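Side-chain contacts in acyl-coenzyme A oxidase 1 (Yarrowia lipolytica, PDB 5Y9D), which oxidises saturated acyl-CoA to trans-2-enoyl-CoA with FAD as cofactor, reducing oxygen to hydrogen peroxide in peroxisomal beta-oxidation: residues A[103-106]-A[112-115]; A[55-60]-A[106-111]; A[286-291]-A[393-398]; A[133-138]-A[216-221]. All coordinates share one frame; numbering follows the deposited sequence.

Contact 1: A[103-106]-A[112-115]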
loop_
_atom_site.group_PDB
_atom_site.type_symbol
_atom_site.label_atom_id
_atom_site.label_comp_id
_atom_site.label_asym_id
_atom_site.label_seq_id
_atom_site.Cartn_x
_atom_site.Cartn_y
_atom_site.Cartn_z
ATOM N N VAL A 103 21.932 -20.461 20.275
ATOM C CA VAL A 103 22.786 -20.835 21.379
ATOM C C VAL A 103 24.075 -20.051 21.370
ATOM O O VAL A 103 24.683 -19.895 22.411
ATOM C CB VAL A 103 23.122 -22.345 21.346
ATOM C CG1 VAL A 103 24.176 -22.699 22.391
ATOM C CG2 VAL A 103 21.857 -23.153 21.594
ATOM N N THR A 104 24.520 -19.582 20.208
ATOM C CA THR A 104 25.817 -18.941 20.143
ATOM C C THR A 104 25.721 -17.438 19.998
ATOM O O THR A 104 26.629 -16.737 20.419
ATOM C CB THR A 104 26.705 -19.541 19.031
ATOM O OG1 THR A 104 26.080 -19.407 17.746
ATOM C CG2 THR A 104 26.965 -21.017 19.327
ATOM N N ASP A 105 24.626 -16.950 19.425
ATOM C CA ASP A 105 24.519 -15.546 19.077
ATOM C C ASP A 105 24.510 -14.652 20.325
ATOM O O ASP A 105 23.837 -14.933 21.319
ATOM C CB ASP A 105 23.246 -15.253 18.215
ATOM C CG ASP A 105 23.430 -15.564 16.690
ATOM O OD1 ASP A 105 24.543 -15.916 16.230
ATOM O OD2 ASP A 105 22.440 -15.443 15.934
ATOM N N THR A 106 25.250 -13.551 20.237
ATOM C CA THR A 106 25.060 -12.405 21.113
ATOM C C THR A 106 23.758 -11.690 20.755
ATOM O O THR A 106 23.141 -11.996 19.742
ATOM C CB THR A 106 26.206 -11.391 20.929
ATOM O OG1 THR A 106 26.237 -10.922 19.559
ATOM C CG2 THR A 106 27.535 -12.031 21.309
ATOM N N TRP A 112 20.726 -8.798 14.250
ATOM C CA TRP A 112 21.176 -8.643 12.874
ATOM C C TRP A 112 20.836 -9.832 12.023
ATOM O O TRP A 112 20.443 -9.698 10.894
ATOM C CB TRP A 112 22.668 -8.326 12.812
ATOM C CG TRP A 112 23.012 -6.901 13.265
ATOM C CD1 TRP A 112 22.128 -5.879 13.592
ATOM C CD2 TRP A 112 24.313 -6.340 13.377
ATOM N NE1 TRP A 112 22.818 -4.740 13.915
ATOM C CE2 TRP A 112 24.158 -4.994 13.800
ATOM C CE3 TRP A 112 25.596 -6.849 13.211
ATOM C CZ2 TRP A 112 25.251 -4.155 14.041
ATOM C CZ3 TRP A 112 26.689 -6.007 13.449
ATOM C CH2 TRP A 112 26.506 -4.679 13.846
ATOM N N ARG A 113 20.939 -11.018 12.561
ATOM C CA ARG A 113 20.592 -12.187 11.753
ATOM C C ARG A 113 19.116 -12.197 11.395
ATOM O O ARG A 113 18.727 -12.563 10.289
ATOM C CB ARG A 113 20.964 -13.432 12.507
ATOM C CG ARG A 113 20.942 -14.677 11.688
ATOM C CD ARG A 113 21.213 -15.841 12.607
ATOM N NE ARG A 113 22.495 -15.685 13.287
ATOM C CZ ARG A 113 23.670 -15.786 12.680
ATOM N NH1 ARG A 113 23.734 -16.027 11.390
ATOM N NH2 ARG A 113 24.793 -15.647 13.359
ATOM N N ALA A 114 18.299 -11.767 12.328
ATOM C CA ALA A 114 16.856 -11.634 12.088
ATOM C C ALA A 114 16.522 -10.484 11.094
ATOM O O ALA A 114 15.790 -10.678 10.122
ATOM C CB ALA A 114 16.125 -11.466 13.423
ATOM N N GLN A 115 17.104 -9.318 11.298
ATOM C CA GLN A 115 16.891 -8.186 10.393
ATOM C C GLN A 115 17.316 -8.481 8.956
ATOM O O GLN A 115 16.536 -8.281 8.020
ATOM C CB GLN A 115 17.617 -6.943 10.922
ATOM C CG GLN A 115 16.999 -6.397 12.186
ATOM C CD GLN A 115 17.920 -5.507 12.999
ATOM O OE1 GLN A 115 19.002 -5.072 12.553
ATOM N NE2 GLN A 115 17.469 -5.194 14.198
#
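A side-on, two-pronged carboxylate–guanidinium salt bridge between Asp105 and Arg113 ties the short link after helix 101-104 to the middle of helix 107-118. Two nitrogens of the arginine each serve one carboxylate oxygen. Arg113 NE donates to Asp105 OD2 at 2.7 Å, almost straight, within the guanidinium plane and onto the oxygen's syn lone pair. The companion bond, Arg113 NH2 to Asp105 OD1, measures 2.9 Å and is somewhat more bent, at 155°, with its partner tilted from the guanidinium plane. The two flat groups lie nearly coplanar, 14° apart, and the pair of bonds fixes the rotation of each against the other. Arg113 arrives through a chain that leaves with CG opposite the backbone N and kinks at chi3 (-58°), which turns the NE/NH2 edge of the guanidinium toward the carboxylate. Tyr101 makes a cation-pi contact with the same guanidinium, and Ile64 of helix 55-70 touches the arginine side chain. Asp105 comes one residue before Thr106, the N-cap of helix 107-118. The arrangement is that of a bidentate, side-on Asp–Arg bridge across the short link between two consecutive helices.

Contact 2: A[55-60]-A[106-111]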
loop_
_atom_site.group_PDB
_atom_site.type_symbol
_atom_site.label_atom_id
_atom_site.label_comp_id
_atom_site.label_asym_id
_atom_site.label_seq_id
_atom_site.Cartn_x
_atom_site.Cartn_y
_atom_site.Cartn_z
ATOM N N GLU A 55 34.288 -0.954 9.575
ATOM C CA GLU A 55 34.690 -2.137 8.818
ATOM C C GLU A 55 34.464 -3.450 9.587
ATOM O O GLU A 55 34.097 -4.480 8.998
ATOM C CB GLU A 55 36.162 -2.004 8.389
ATOM C CG GLU A 55 36.840 -3.283 7.893
ATOM C CD GLU A 55 36.431 -3.699 6.471
ATOM O OE1 GLU A 55 36.560 -2.878 5.528
ATOM O OE2 GLU A 55 36.016 -4.864 6.285
ATOM N N GLU A 56 34.650 -3.407 10.901
ATOM C CA GLU A 56 34.417 -4.571 11.730
ATOM C C GLU A 56 32.959 -4.993 11.653
ATOM O O GLU A 56 32.653 -6.178 11.542
ATOM C CB GLU A 56 34.806 -4.290 13.174
ATOM C CG GLU A 56 36.244 -3.813 13.342
ATOM C CD GLU A 56 37.251 -4.746 12.686
ATOM O OE1 GLU A 56 37.204 -5.978 12.982
ATOM O OE2 GLU A 56 38.086 -4.236 11.886
ATOM N N GLU A 57 32.059 -4.019 11.675
ATOM C CA GLU A 57 30.632 -4.310 11.659
ATOM C C GLU A 57 30.213 -4.837 10.288
ATOM O O GLU A 57 29.450 -5.787 10.175
ATOM C CB GLU A 57 29.819 -3.077 12.024
ATOM C CG GLU A 57 30.306 -2.314 13.253
ATOM C CD GLU A 57 30.403 -3.158 14.517
ATOM O OE1 GLU A 57 29.761 -4.233 14.598
ATOM O OE2 GLU A 57 31.120 -2.730 15.451
ATOM N N THR A 58 30.735 -4.226 9.246
ATOM C CA THR A 58 30.524 -4.726 7.910
ATOM C C THR A 58 30.985 -6.166 7.739
ATOM O O THR A 58 30.302 -6.957 7.071
ATOM C CB THR A 58 31.235 -3.839 6.911
ATOM O OG1 THR A 58 30.669 -2.534 7.032
ATOM C CG2 THR A 58 31.042 -4.353 5.498
ATOM N N GLN A 59 32.119 -6.516 8.340
ATOM C CA GLN A 59 32.602 -7.887 8.236
ATOM C C GLN A 59 31.641 -8.854 8.896
ATOM O O GLN A 59 31.388 -9.933 8.365
ATOM C CB GLN A 59 33.998 -8.040 8.813
ATOM C CG GLN A 59 35.102 -7.766 7.798
ATOM C CD GLN A 59 36.488 -7.937 8.410
ATOM O OE1 GLN A 59 36.828 -9.024 8.924
ATOM N NE2 GLN A 59 37.291 -6.862 8.378
ATOM N N ILE A 60 31.098 -8.448 10.041
ATOM C CA ILE A 60 30.165 -9.264 10.789
ATOM C C ILE A 60 28.871 -9.374 9.994
ATOM O O ILE A 60 28.276 -10.447 9.880
ATOM C CB ILE A 60 29.933 -8.665 12.183
ATOM C CG1 ILE A 60 31.160 -8.925 13.048
ATOM C CG2 ILE A 60 28.710 -9.268 12.864
ATOM C CD1 ILE A 60 31.169 -8.147 14.356
ATOM N N THR A 106 25.250 -13.551 20.237
ATOM C CA THR A 106 25.060 -12.405 21.113
ATOM C C THR A 106 23.758 -11.690 20.755
ATOM O O THR A 106 23.141 -11.996 19.742
ATOM C CB THR A 106 26.206 -11.391 20.929
ATOM O OG1 THR A 106 26.237 -10.922 19.559
ATOM C CG2 THR A 106 27.535 -12.031 21.309
ATOM N N GLU A 107 23.375 -10.711 21.569
ATOM C CA GLU A 107 22.194 -9.875 21.297
ATOM C C GLU A 107 22.295 -9.175 19.929
ATOM O O GLU A 107 21.351 -9.195 19.125
ATOM C CB GLU A 107 22.003 -8.827 22.402
ATOM C CG GLU A 107 20.642 -8.899 23.087
ATOM C CD GLU A 107 20.539 -10.054 24.069
ATOM O OE1 GLU A 107 19.451 -10.265 24.653
ATOM O OE2 GLU A 107 21.549 -10.761 24.265
ATOM N N LYS A 108 23.458 -8.585 19.664
ATOM C CA LYS A 108 23.708 -7.869 18.408
ATOM C C LYS A 108 23.585 -8.811 17.202
ATOM O O LYS A 108 22.862 -8.505 16.250
ATOM C CB LYS A 108 25.084 -7.196 18.454
ATOM C CG LYS A 108 25.312 -6.090 17.427
ATOM C CD LYS A 108 25.851 -4.796 18.059
ATOM C CE LYS A 108 27.257 -4.952 18.641
ATOM N NZ LYS A 108 28.292 -5.227 17.596
ATOM N N LEU A 109 24.255 -9.964 17.263
ATOM C CA LEU A 109 24.127 -10.980 16.200
ATOM C C LEU A 109 22.692 -11.452 15.997
ATOM O O LEU A 109 22.252 -11.629 14.864
ATOM C CB LEU A 109 25.045 -12.189 16.443
ATOM C CG LEU A 109 26.553 -11.895 16.400
ATOM C CD1 LEU A 109 27.364 -13.109 16.001
ATOM C CD2 LEU A 109 26.880 -10.757 15.448
ATOM N N SER A 110 21.955 -11.625 17.082
ATOM C CA SER A 110 20.601 -12.144 17.004
ATOM C C SER A 110 19.765 -11.116 16.288
ATOM O O SER A 110 19.119 -11.436 15.291
ATOM C CB SER A 110 20.077 -12.507 18.411
ATOM O OG SER A 110 18.681 -12.317 18.588
ATOM N N LEU A 111 19.810 -9.866 16.748
ATOM C CA LEU A 111 19.110 -8.773 16.067
ATOM C C LEU A 111 19.426 -8.811 14.571
ATOM O O LEU A 111 18.511 -8.874 13.733
ATOM C CB LEU A 111 19.509 -7.414 16.645
ATOM C CG LEU A 111 18.904 -7.064 18.020
ATOM C CD1 LEU A 111 19.635 -5.907 18.705
ATOM C CD2 LEU A 111 17.405 -6.757 17.917
#
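Glu57 OE1 and Lys108 NZ form a long salt bridge, 3.5 Å apart, between the first turns of helix 55-70 and helix 107-118. The two side chains cross at about a right angle. Glu57 folds back at chi2 (-56°), which swings its carboxylate toward the other helix, while Lys108 reaches out through a chain bent at its last three torsions and presents its ammonium group to one oxygen alone. One turn further along helix 55-70, the second half of the contact is apolar: the CG2 methyl of Ile60 meets the CD2 methyl of Leu109 at 3.5 Å, again with the side chains set crosswise. Ile60 lies closest to Leu109 in the backbone as well, their CA atoms being 8.3 Å apart. The start of helix 107-118 is secured by Thr106, the N-cap residue, whose OG1 accepts a nearly straight bond from Leu109 N at 3.2 Å. On helix 55-70, Gln59 NE2 and Arg45 both bind Glu55 OE2, the arginine by a salt bridge from helix 44-52. In this helical N-terminal region, helix 55-70 touches helix 44-52 through Thr58 and Gln59 and helix 107-118 through Glu57 and Ile60, and helix 355-391 meets Lys108 and Leu111 through Gln379.

Contact 3: A[286-291]-A[393-398]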
loop_
_atom_site.group_PDB
_atom_site.type_symbol
_atom_site.label_atom_id
_atom_site.label_comp_id
_atom_site.label_asym_id
_atom_site.label_seq_id
_atom_site.Cartn_x
_atom_site.Cartn_y
_atom_site.Cartn_z
ATOM N N TYR A 286 8.902 -8.377 39.161
ATOM C CA TYR A 286 8.425 -7.092 39.642
ATOM C C TYR A 286 7.139 -7.164 40.453
ATOM O O TYR A 286 6.982 -6.453 41.442
ATOM C CB TYR A 286 8.181 -6.166 38.448
ATOM C CG TYR A 286 9.397 -5.944 37.588
ATOM C CD1 TYR A 286 10.609 -5.607 38.160
ATOM C CD2 TYR A 286 9.329 -6.060 36.200
ATOM C CE1 TYR A 286 11.737 -5.407 37.383
ATOM C CE2 TYR A 286 10.451 -5.856 35.411
ATOM C CZ TYR A 286 11.654 -5.528 36.015
ATOM O OH TYR A 286 12.782 -5.305 35.266
ATOM N N ALA A 287 6.210 -7.991 40.004
ATOM C CA ALA A 287 4.934 -8.195 40.671
ATOM C C ALA A 287 4.922 -9.584 41.269
ATOM O O ALA A 287 5.288 -10.528 40.592
ATOM C CB ALA A 287 3.800 -8.057 39.664
ATOM N N LYS A 288 4.485 -9.707 42.526
ATOM C CA LYS A 288 4.550 -10.969 43.261
ATOM C C LYS A 288 3.215 -11.332 43.851
ATOM O O LYS A 288 2.364 -10.486 44.081
ATOM C CB LYS A 288 5.582 -10.879 44.384
ATOM C CG LYS A 288 7.020 -10.812 43.890
ATOM C CD LYS A 288 7.776 -9.623 44.487
ATOM C CE LYS A 288 9.087 -9.293 43.763
ATOM N NZ LYS A 288 10.072 -10.422 43.774
ATOM N N VAL A 289 3.036 -12.612 44.093
ATOM C CA VAL A 289 1.877 -13.115 44.769
ATOM C C VAL A 289 2.376 -14.236 45.640
ATOM O O VAL A 289 3.074 -15.125 45.146
ATOM C CB VAL A 289 0.841 -13.695 43.797
ATOM C CG1 VAL A 289 -0.323 -14.299 44.570
ATOM C CG2 VAL A 289 0.347 -12.614 42.856
ATOM N N SER A 290 2.023 -14.180 46.923
ATOM C CA SER A 290 2.439 -15.184 47.896
ATOM C C SER A 290 1.489 -16.370 47.864
ATOM O O SER A 290 0.380 -16.286 47.290
ATOM C CB SER A 290 2.426 -14.572 49.303
ATOM O OG SER A 290 1.087 -14.310 49.729
ATOM N N ASP A 291 1.902 -17.460 48.509
ATOM C CA ASP A 291 1.039 -18.641 48.664
ATOM C C ASP A 291 -0.169 -18.418 49.610
ATOM O O ASP A 291 -0.969 -19.334 49.823
ATOM C CB ASP A 291 1.856 -19.857 49.108
ATOM C CG ASP A 291 2.597 -19.639 50.438
ATOM O OD1 ASP A 291 2.359 -18.606 51.114
ATOM O OD2 ASP A 291 3.416 -20.518 50.816
ATOM N N ASN A 393 18.663 -5.886 40.857
ATOM C CA ASN A 393 17.775 -6.710 41.682
ATOM C C ASN A 393 16.722 -5.806 42.344
ATOM O O ASN A 393 17.087 -4.923 43.126
ATOM C CB ASN A 393 18.601 -7.440 42.745
ATOM C CG ASN A 393 17.761 -8.320 43.654
ATOM O OD1 ASN A 393 16.556 -8.484 43.447
ATOM N ND2 ASN A 393 18.397 -8.888 44.673
ATOM N N PRO A 394 15.420 -5.998 42.018
ATOM C CA PRO A 394 14.356 -5.191 42.655
ATOM C C PRO A 394 14.036 -5.588 44.099
ATOM O O PRO A 394 13.259 -4.899 44.770
ATOM C CB PRO A 394 13.124 -5.428 41.761
ATOM C CG PRO A 394 13.624 -6.141 40.547
ATOM C CD PRO A 394 14.881 -6.853 40.945
ATOM N N ASN A 395 14.610 -6.699 44.558
ATOM C CA ASN A 395 14.516 -7.099 45.962
ATOM C C ASN A 395 15.670 -6.570 46.826
ATOM O O ASN A 395 15.836 -7.006 47.970
ATOM C CB ASN A 395 14.432 -8.629 46.075
ATOM C CG ASN A 395 13.032 -9.152 45.845
ATOM O OD1 ASN A 395 12.267 -8.593 45.051
ATOM N ND2 ASN A 395 12.681 -10.227 46.549
ATOM N N ASP A 396 16.461 -5.639 46.285
ATOM C CA ASP A 396 17.508 -4.981 47.059
ATOM C C ASP A 396 17.122 -3.517 47.366
ATOM O O ASP A 396 16.902 -2.720 46.443
ATOM C CB ASP A 396 18.856 -5.054 46.332
ATOM C CG ASP A 396 20.041 -4.924 47.285
ATOM O OD1 ASP A 396 19.919 -4.212 48.307
ATOM O OD2 ASP A 396 21.098 -5.538 47.014
ATOM N N PRO A 397 17.018 -3.165 48.671
ATOM C CA PRO A 397 16.742 -1.773 49.037
ATOM C C PRO A 397 17.875 -0.817 48.663
ATOM O O PRO A 397 17.608 0.319 48.290
ATOM C CB PRO A 397 16.561 -1.834 50.562
ATOM C CG PRO A 397 17.272 -3.074 50.990
ATOM C CD PRO A 397 17.064 -4.040 49.862
ATOM N N ALA A 398 19.122 -1.272 48.758
ATOM C CA ALA A 398 20.265 -0.472 48.322
ATOM C C ALA A 398 20.100 -0.018 46.863
ATOM O O ALA A 398 20.249 1.169 46.552
ATOM C CB ALA A 398 21.561 -1.253 48.494
#
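The Tyr286 ring turns an edge, not a face, to Pro394: the proline CG lies near the ring plane, 3.8 Å from Tyr286 CE1 and 3.9 Å from Tyr286 CD1. The other flat group is the Asn395 amide, approached at its oxygen by a lysine. Lys288 and Asn395 extend from opposite directions, and Lys288 NZ donates to Asn395 OD1 at 3.1 Å. The donor comes in at a C=O···N angle of 116°, tilted 24° from the carbonyl plane. Bends of the lysine chain at chi2 and chi4 (-60°) carry NZ to that oxygen. Lys288 NZ has a further, weak bond to the backbone oxygen of Met284.

Pro394 and Asn395 are the two central residues of a type I beta turn from Asn393 to Asp396, which presents both to segment 286-291 from the loop joining helix 355-391 to helix 400-437. Asp396 N closes the turn on Asn393 O, a bond of 3.3 Å. An Asx turn lies over it: Asn393 OD1 accepts from Asn395 N at 2.9 Å, with the donor above the carbonyl plane. A second Asx turn follows, in which Asp396 OD1 takes Ala398 N at 3.1 Å. The partner segment 286-291 belongs to the irregular link between strand 275-278 and helix 306-334, where the Tyr286 side chain also touches Asp301 and Leu303. Asn395 is exposed and touches a crystal neighbour, which may influence its position.

Contact 4: A[133-138]-A[216-221]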
loop_
_atom_site.group_PDB
_atom_site.type_symbol
_atom_site.label_atom_id
_atom_site.label_comp_id
_atom_site.label_asym_id
_atom_site.label_seq_id
_atom_site.Cartn_x
_atom_site.Cartn_y
_atom_site.Cartn_z
ATOM N N ASN A 133 12.395 -13.998 20.382
ATOM C CA ASN A 133 12.243 -12.557 20.760
ATOM C C ASN A 133 11.125 -12.368 21.799
ATOM O O ASN A 133 11.391 -12.003 22.927
ATOM C CB ASN A 133 12.021 -11.653 19.496
ATOM C CG ASN A 133 11.611 -10.198 19.822
ATOM O OD1 ASN A 133 12.284 -9.501 20.583
ATOM N ND2 ASN A 133 10.527 -9.716 19.184
ATOM N N LEU A 134 9.879 -12.651 21.437
ATOM C CA LEU A 134 8.748 -12.340 22.307
ATOM C C LEU A 134 8.620 -13.238 23.520
ATOM O O LEU A 134 8.492 -12.753 24.624
ATOM C CB LEU A 134 7.461 -12.370 21.511
ATOM C CG LEU A 134 7.398 -11.265 20.452
ATOM C CD1 LEU A 134 6.112 -11.353 19.649
ATOM C CD2 LEU A 134 7.511 -9.910 21.117
ATOM N N PHE A 135 8.691 -14.546 23.321
ATOM C CA PHE A 135 8.451 -15.460 24.405
ATOM C C PHE A 135 9.621 -15.466 25.380
ATOM O O PHE A 135 9.428 -15.349 26.595
ATOM C CB PHE A 135 8.151 -16.881 23.907
ATOM C CG PHE A 135 8.185 -17.881 24.986
ATOM C CD1 PHE A 135 7.079 -18.093 25.764
ATOM C CD2 PHE A 135 9.363 -18.517 25.311
ATOM C CE1 PHE A 135 7.112 -18.987 26.809
ATOM C CE2 PHE A 135 9.413 -19.411 26.374
ATOM C CZ PHE A 135 8.275 -19.650 27.117
ATOM N N ILE A 136 10.823 -15.605 24.840
ATOM C CA ILE A 136 12.033 -15.678 25.658
ATOM C C ILE A 136 12.297 -14.366 26.345
ATOM O O ILE A 136 12.672 -14.353 27.529
ATOM C CB ILE A 136 13.240 -16.100 24.807
ATOM C CG1 ILE A 136 13.153 -17.603 24.552
ATOM C CG2 ILE A 136 14.582 -15.719 25.451
ATOM C CD1 ILE A 136 13.264 -18.443 25.792
ATOM N N GLY A 137 12.077 -13.272 25.617
ATOM C CA GLY A 137 12.334 -11.927 26.147
ATOM C C GLY A 137 11.444 -11.633 27.337
ATOM O O GLY A 137 11.865 -10.959 28.281
ATOM N N SER A 138 10.216 -12.159 27.285
ATOM C CA SER A 138 9.273 -11.988 28.365
ATOM C C SER A 138 9.685 -12.795 29.584
ATOM O O SER A 138 9.518 -12.320 30.677
ATOM C CB SER A 138 7.834 -12.334 27.949
ATOM O OG SER A 138 7.436 -11.622 26.779
ATOM N N HIS A 216 4.261 -24.095 24.595
ATOM C CA HIS A 216 4.058 -23.262 25.754
ATOM C C HIS A 216 3.701 -21.918 25.241
ATOM O O HIS A 216 4.035 -21.595 24.095
ATOM C CB HIS A 216 5.332 -23.190 26.567
ATOM C CG HIS A 216 5.578 -24.419 27.365
ATOM N ND1 HIS A 216 5.993 -25.607 26.797
ATOM C CD2 HIS A 216 5.438 -24.662 28.686
ATOM C CE1 HIS A 216 6.106 -26.527 27.742
ATOM N NE2 HIS A 216 5.766 -25.980 28.893
ATOM N N CYS A 217 3.005 -21.148 26.069
ATOM C CA CYS A 217 2.758 -19.733 25.770
ATOM C C CYS A 217 3.072 -18.866 26.989
ATOM O O CYS A 217 3.128 -19.364 28.125
ATOM C CB CYS A 217 1.306 -19.532 25.329
ATOM S SG CYS A 217 0.117 -19.006 26.585
ATOM N N VAL A 218 3.319 -17.587 26.737
ATOM C CA VAL A 218 3.237 -16.581 27.778
ATOM C C VAL A 218 1.944 -15.885 27.545
ATOM O O VAL A 218 1.698 -15.396 26.466
ATOM C CB VAL A 218 4.344 -15.537 27.684
ATOM C CG1 VAL A 218 4.089 -14.405 28.665
ATOM C CG2 VAL A 218 5.667 -16.168 27.993
ATOM N N CYS A 219 1.102 -15.830 28.547
ATOM C CA CYS A 219 -0.265 -15.378 28.330
ATOM C C CYS A 219 -0.567 -14.199 29.247
ATOM O O CYS A 219 -0.244 -14.243 30.420
ATOM C CB CYS A 219 -1.194 -16.550 28.588
ATOM S SG CYS A 219 -2.877 -16.110 29.035
ATOM N N PHE A 220 -1.129 -13.129 28.708
ATOM C CA PHE A 220 -1.393 -11.941 29.521
ATOM C C PHE A 220 -2.856 -11.974 29.980
ATOM O O PHE A 220 -3.737 -12.236 29.180
ATOM C CB PHE A 220 -1.092 -10.655 28.765
ATOM C CG PHE A 220 0.365 -10.443 28.489
ATOM C CD1 PHE A 220 1.023 -11.202 27.512
ATOM C CD2 PHE A 220 1.085 -9.487 29.183
ATOM C CE1 PHE A 220 2.371 -11.010 27.244
ATOM C CE2 PHE A 220 2.429 -9.293 28.927
ATOM C CZ PHE A 220 3.076 -10.047 27.943
ATOM N N ALA A 221 -3.102 -11.705 31.259
ATOM C CA ALA A 221 -4.433 -11.825 31.835
ATOM C C ALA A 221 -4.587 -10.963 33.087
ATOM O O ALA A 221 -3.603 -10.576 33.731
ATOM C CB ALA A 221 -4.700 -13.281 32.192
#
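Phe135 of helix 122-142 packs against Val218 of strand 216-225, where the helical N-terminal domain of the acyl-CoA dehydrogenase/oxidase fold meets its middle beta domain. The closest approach is between Phe135 CD1 and the CG2 methyl of Val218, 3.3 Å, a tight contact in which the methyl comes obliquely to the ring. The ring edge meets the strand backbone at the Cys217–Val218 peptide: Phe135 CE1 lies 4.0 Å from the carbonyl carbon of Cys217, and Phe135 CD1 lies 3.9 Å from Val218 N, which sits in the ring plane. The phenylalanine CG stands opposite its backbone N (chi1 168°), which directs the ring from the helix flank to the strand. The other valine methyl is looser, with Val218 CG1 4.3 Å from Ser138 CB one turn along the helix.

The axes of segments 133-138 and 216-221 cross at 73° and approach to 8.7 Å, and no hydrogen bond joins the two. The strand is held in place by its sheet: Val218 has backbone bonds to Cys165 and Ala167, and Cys217 to Val237. On the helix side, Ser138 and Leu134 also touch Phe166, and Leu134 reaches Glu464, the probable catalytic proton acceptor. Leu134 O is gripped twice, by Ser138 N at 3.2 Å and by Ser138 OG, whose 2.7 Å bond meets the carbonyl almost end-on at 162°.

Contacts 1 and 2 are neighbours, with centres 8 Å apart: both use helix 107-118, share Thr106, and touch where Trp112 CH2 lies 3.4 Å from Glu57 OE1 and Trp112 CZ3 3.9 Å from Ile60 CG2. Contact 4 uses the next helix along the chain, 122-142; its nearest atoms are about 7 Å from contact 1 and about 6 Å from contact 2. It is also the one nearest the FAD and Glu464, the probable proton acceptor: the Val218 side chain is about 9 Å from bound FAD and that of Ser138 about 9 Å from that of Glu464. Contact 3 is at the surface, its centre about 34 Å from that of the chain; its nearest atoms are about 8 Å from contact 4, without touching.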